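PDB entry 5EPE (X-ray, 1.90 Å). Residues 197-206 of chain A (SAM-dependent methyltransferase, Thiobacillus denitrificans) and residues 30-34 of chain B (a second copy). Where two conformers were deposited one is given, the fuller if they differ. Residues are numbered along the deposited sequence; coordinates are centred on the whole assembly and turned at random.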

ATOM      1  N   ALA A 197     -15.030 -16.328  26.903  1.00 18.97           N
ATOM      2  CA  ALA A 197     -15.614 -17.625  26.580  1.00 19.51           C
ATOM      3  C   ALA A 197     -16.350 -18.289  27.692  1.00 19.86           C
ATOM      4  O   ALA A 197     -17.360 -19.009  27.466  1.00 20.01           O
ATOM      5  CB  ALA A 197     -14.593 -18.557  25.970  1.00 19.28           C
ATOM      6  N   ALA A 198     -15.891 -18.060  28.908  1.00 19.95           N
ATOM      7  CA  ALA A 198     -16.582 -18.620  30.067  1.00 21.02           C
ATOM      8  C   ALA A 198     -17.974 -18.077  30.195  1.00 21.62           C
ATOM      9  O   ALA A 198     -18.832 -18.745  30.769  1.00 22.39           O
ATOM     10  CB  ALA A 198     -15.793 -18.335  31.368  1.00 21.11           C
ATOM     11  N   LYS A 199     -18.212 -16.849  29.718  1.00 21.50           N
ATOM     12  CA  LYS A 199     -19.563 -16.290  29.760  1.00 22.26           C
ATOM     13  C   LYS A 199     -20.522 -17.089  28.903  1.00 22.63           C
ATOM     14  O   LYS A 199     -21.689 -17.199  29.233  1.00 22.37           O
ATOM     15  CB  LYS A 199     -19.579 -14.855  29.265  1.00 22.96           C
ATOM     16  CG  LYS A 199     -18.730 -13.882  30.068  1.00 23.68           C
ATOM     17  CD  LYS A 199     -18.756 -12.515  29.386  1.00 25.01           C
ATOM     18  CE  LYS A 199     -17.839 -11.532  30.081  1.00 26.02           C
ATOM     19  NZ  LYS A 199     -17.931 -10.263  29.302  1.00 27.38           N
ATOM     20  N   TRP A 200     -20.023 -17.692  27.815  1.00 21.54           N
ATOM     21  CA  TRP A 200     -20.913 -18.370  26.892  1.00 21.73           C
ATOM     22  C   TRP A 200     -21.496 -19.636  27.525  1.00 22.04           C
ATOM     23  O   TRP A 200     -22.692 -19.879  27.410  1.00 21.86           O
ATOM     24  CB  TRP A 200     -20.211 -18.686  25.554  1.00 21.48           C
ATOM     25  CG  TRP A 200     -19.443 -17.533  24.995  1.00 21.03           C
ATOM     26  CD1 TRP A 200     -19.692 -16.204  25.145  1.00 21.21           C
ATOM     27  CD2 TRP A 200     -18.300 -17.640  24.160  1.00 20.42           C
ATOM     28  NE1 TRP A 200     -18.727 -15.461  24.507  1.00 21.03           N
ATOM     29  CE2 TRP A 200     -17.854 -16.324  23.892  1.00 20.52           C
ATOM     30  CE3 TRP A 200     -17.602 -18.724  23.624  1.00 19.91           C
ATOM     31  CZ2 TRP A 200     -16.750 -16.067  23.128  1.00 19.53           C
ATOM     32  CZ3 TRP A 200     -16.499 -18.466  22.831  1.00 19.68           C
ATOM     33  CH2 TRP A 200     -16.092 -17.141  22.593  1.00 19.47           C
ATOM     34  N   LEU A 201     -20.670 -20.408  28.221  1.00 21.24           N
ATOM     35  CA  LEU A 201     -21.165 -21.628  28.871  1.00 22.14           C
ATOM     36  C   LEU A 201     -22.158 -21.262  29.982  1.00 22.59           C
ATOM     37  O   LEU A 201     -23.204 -21.871  30.123  1.00 22.81           O
ATOM     38  CB  LEU A 201     -19.977 -22.435  29.419  1.00 22.43           C
ATOM     39  CG  LEU A 201     -20.350 -23.754  30.110  1.00 23.41           C
ATOM     40  CD1 LEU A 201     -21.125 -24.639  29.170  1.00 24.63           C
ATOM     41  CD2 LEU A 201     -19.127 -24.476  30.676  1.00 23.69           C
ATOM     42  N   THR A 202     -21.800 -20.246  30.770  1.00 22.25           N
ATOM     43  CA  THR A 202     -22.667 -19.764  31.809  1.00 23.69           C
ATOM     44  C   THR A 202     -24.060 -19.353  31.245  1.00 24.52           C
ATOM     45  O   THR A 202     -25.092 -19.724  31.789  1.00 24.61           O
ATOM     46  CB  THR A 202     -22.026 -18.614  32.592  1.00 23.42           C
ATOM     47  OG1 THR A 202     -20.797 -19.091  33.168  1.00 22.92           O
ATOM     48  CG2 THR A 202     -22.989 -18.109  33.766  1.00 24.82           C
HETATM   49  N   MSE A 203     -24.047 -18.553  30.198  1.00 24.75           N
HETATM   50  CA  MSE A 203     -25.262 -18.099  29.557  1.00 27.13           C
HETATM   51  C   MSE A 203     -26.096 -19.214  29.019  1.00 26.64           C
HETATM   52  O   MSE A 203     -27.317 -19.197  29.165  1.00 26.44           O
HETATM   53  CB  MSE A 203     -24.980 -17.104  28.448  1.00 29.96           C
HETATM   54  CG  MSE A 203     -24.656 -15.722  28.960  1.00 34.53           C
HETATM   55 SE   MSE A 203     -24.355 -14.532  27.346  1.00 47.13          SE
HETATM   56  CE  MSE A 203     -22.620 -15.110  27.074  1.00 36.06           C
ATOM     57  N   ARG A 204     -25.477 -20.194  28.378  1.00 25.53           N
ATOM     58  CA  ARG A 204     -26.242 -21.296  27.812  1.00 26.32           C
ATOM     59  C   ARG A 204     -26.916 -22.143  28.872  1.00 27.33           C
ATOM     60  O   ARG A 204     -28.113 -22.509  28.720  1.00 27.38           O
ATOM     61  CB  ARG A 204     -25.364 -22.222  26.944  1.00 25.74           C
ATOM     62  CG  ARG A 204     -26.098 -23.432  26.340  1.00 26.79           C
ATOM     63  CD  ARG A 204     -27.308 -23.001  25.485  1.00 28.37           C
ATOM     64  NE  ARG A 204     -28.110 -24.154  25.178  1.00 29.95           N
ATOM     65  CZ  ARG A 204     -28.003 -24.927  24.099  1.00 30.40           C
ATOM     66  NH1 ARG A 204     -27.183 -24.674  23.085  1.00 29.73           N
ATOM     67  NH2 ARG A 204     -28.794 -25.964  24.020  1.00 32.23           N
ATOM     68  N   ARG A 205     -26.168 -22.485  29.919  0.50 27.19           N
ATOM     69  CA  ARG A 205     -26.735 -23.230  31.043  0.50 28.53           C
ATOM     70  C   ARG A 205     -27.837 -22.446  31.746  0.50 29.59           C
ATOM     71  O   ARG A 205     -28.832 -23.006  32.170  0.50 30.82           O
ATOM     72  CB  ARG A 205     -25.637 -23.601  32.025  0.50 28.17           C
ATOM     73  CG  ARG A 205     -24.774 -24.735  31.482  0.50 27.75           C
ATOM     74  CD  ARG A 205     -23.615 -25.061  32.389  0.50 27.37           C
ATOM     75  NE  ARG A 205     -22.945 -26.231  31.863  0.50 27.61           N
ATOM     76  CZ  ARG A 205     -21.932 -26.846  32.450  0.50 27.83           C
ATOM     77  NH1 ARG A 205     -21.479 -26.395  33.589  0.50 27.49           N
ATOM     78  NH2 ARG A 205     -21.377 -27.920  31.875  0.50 28.43           N
ATOM     79  N   TRP A 206     -27.668 -21.141  31.869  1.00 29.56           N
ATOM     80  CA  TRP A 206     -28.757 -20.293  32.413  1.00 31.24           C
ATOM     81  C   TRP A 206     -30.016 -20.330  31.534  1.00 32.11           C
ATOM     82  O   TRP A 206     -31.140 -20.508  32.017  1.00 32.39           O
ATOM     83  CB  TRP A 206     -28.274 -18.851  32.599  1.00 31.24           C
ATOM     84  CG  TRP A 206     -29.293 -17.993  33.236  1.00 33.21           C
ATOM     85  CD1 TRP A 206     -29.500 -17.813  34.569  1.00 34.46           C
ATOM     86  CD2 TRP A 206     -30.271 -17.218  32.550  1.00 34.10           C
ATOM     87  NE1 TRP A 206     -30.556 -16.928  34.758  1.00 36.23           N
ATOM     88  CE2 TRP A 206     -31.051 -16.565  33.525  1.00 36.06           C
ATOM     89  CE3 TRP A 206     -30.566 -17.009  31.194  1.00 34.58           C
ATOM     90  CZ2 TRP A 206     -32.087 -15.693  33.185  1.00 37.13           C
ATOM     91  CZ3 TRP A 206     -31.622 -16.127  30.853  1.00 35.93           C
ATOM     92  CH2 TRP A 206     -32.355 -15.491  31.844  1.00 36.99           C
TER
ATOM     93  N   ALA B  30     -10.854 -27.441  33.281  1.00 26.39           N
ATOM     94  CA  ALA B  30     -11.541 -26.526  34.214  1.00 27.85           C
ATOM     95  C   ALA B  30     -12.570 -25.664  33.518  1.00 26.92           C
ATOM     96  O   ALA B  30     -13.625 -25.390  34.081  1.00 28.51           O
ATOM     97  CB  ALA B  30     -10.531 -25.631  34.925  1.00 28.61           C
ATOM     98  N   ALA B  31     -12.302 -25.270  32.288  1.00 24.25           N
ATOM     99  CA  ALA B  31     -13.255 -24.483  31.542  1.00 23.68           C
ATOM    100  C   ALA B  31     -14.552 -25.234  31.306  1.00 23.64           C
ATOM    101  O   ALA B  31     -15.625 -24.618  31.218  1.00 24.36           O
ATOM    102  CB  ALA B  31     -12.656 -24.049  30.225  1.00 23.05           C
ATOM    103  N   LEU B  32     -14.475 -26.554  31.208  1.00 22.74           N
ATOM    104  CA  LEU B  32     -15.650 -27.365  30.933  1.00 24.39           C
ATOM    105  C   LEU B  32     -16.439 -27.621  32.208  1.00 25.92           C
ATOM    106  O   LEU B  32     -17.518 -28.182  32.116  1.00 26.32           O
ATOM    107  CB  LEU B  32     -15.261 -28.696  30.268  1.00 24.09           C
ATOM    108  CG  LEU B  32     -14.615 -28.554  28.894  1.00 23.55           C
ATOM    109  CD1 LEU B  32     -14.260 -29.921  28.379  1.00 24.09           C
ATOM    110  CD2 LEU B  32     -15.542 -27.905  27.910  1.00 24.15           C
ATOM    111  N   ARG B  33     -15.861 -27.251  33.365  1.00 26.76           N
ATOM    112  CA  ARG B  33     -16.526 -27.385  34.676  1.00 29.82           C
ATOM    113  C   ARG B  33     -16.918 -28.829  34.884  1.00 30.97           C
ATOM    114  O   ARG B  33     -18.041 -29.141  35.165  1.00 32.32           O
ATOM    115  CB  ARG B  33     -17.768 -26.449  34.777  1.00 30.57           C
ATOM    116  CG  ARG B  33     -17.359 -25.015  34.471  1.00 29.51           C
ATOM    117  CD  ARG B  33     -18.534 -24.061  34.502  1.00 29.90           C
ATOM    118  NE  ARG B  33     -18.104 -22.838  33.831  1.00 28.58           N
ATOM    119  CZ  ARG B  33     -18.902 -21.833  33.472  1.00 27.86           C
ATOM    120  NH1 ARG B  33     -18.336 -20.812  32.805  1.00 25.84           N
ATOM    121  NH2 ARG B  33     -20.214 -21.829  33.825  1.00 27.36           N
ATOM    122  N   LEU B  34     -15.964 -29.703  34.633  1.00 31.54           N
ATOM    123  CA  LEU B  34     -16.212 -31.112  34.728  1.00 33.10           C
ATOM    124  C   LEU B  34     -16.452 -31.476  36.184  1.00 36.48           C
ATOM    125  O   LEU B  34     -15.622 -31.119  37.027  1.00 36.52           O
ATOM    126  CB  LEU B  34     -14.989 -31.879  34.262  1.00 33.25           C
ATOM    127  CG  LEU B  34     -14.598 -31.661  32.790  1.00 32.51           C
ATOM    128  CD1 LEU B  34     -13.218 -32.276  32.549  1.00 32.92           C
ATOM    129  CD2 LEU B  34     -15.664 -32.226  31.860  1.00 32.34           C
TER
HETATM  130  O   HOH W   1     -22.032 -23.655  35.394  1.00 40.67           O
HETATM  131  O   HOH W   2     -20.499 -28.448  35.141  1.00 42.10           O
HETATM  132  O   HOH W   3     -19.399 -30.145  31.819  1.00 52.82           O

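Contact between a helix of chain A (197-206) and residues 30-34 of chain B, where a helix gives way to a loop, burying 265 Å² in all. Direct hydrogen bonds come from one side chain, Arg B33, which leaves helical geometry with positive phi in a Schellman motif and points its CA-to-CB bond toward chain A. Extended beyond its m chi1, it brings its guanidinium edge-on to the helix: NH1 donates to Ala A198 O (2.9 Å) and to Thr A202 OG1 (3.0 Å), and NH2 donates to the same Thr A202 OG1 (2.9 Å). Thr A202, one turn after Ala A198, has an m chi1 that places its hydroxyl beside that carbonyl, whose backbone bond from Thr A202 N is weak (3.3 Å). The small side chain of Ala A198 leaves room for the arginine, its CB lying 3.8 Å from Arg B33 NH1.

Van der Waals packing centres on Leu A201, buried and directed toward chain B. Its CD2 covers one face of the Arg B33 guanidinium, 3.7 Å from NE, and lies 3.5 Å from Ala B31 O.

Two waters join exposed Arg A205 to the chain B backbone. Its NH1 donates to water 2 (2.8 Å), which donates to Arg B33 O (2.6 Å); its NH2 donates to water 3 (3.0 Å), which donates to Leu B32 O (2.7 Å).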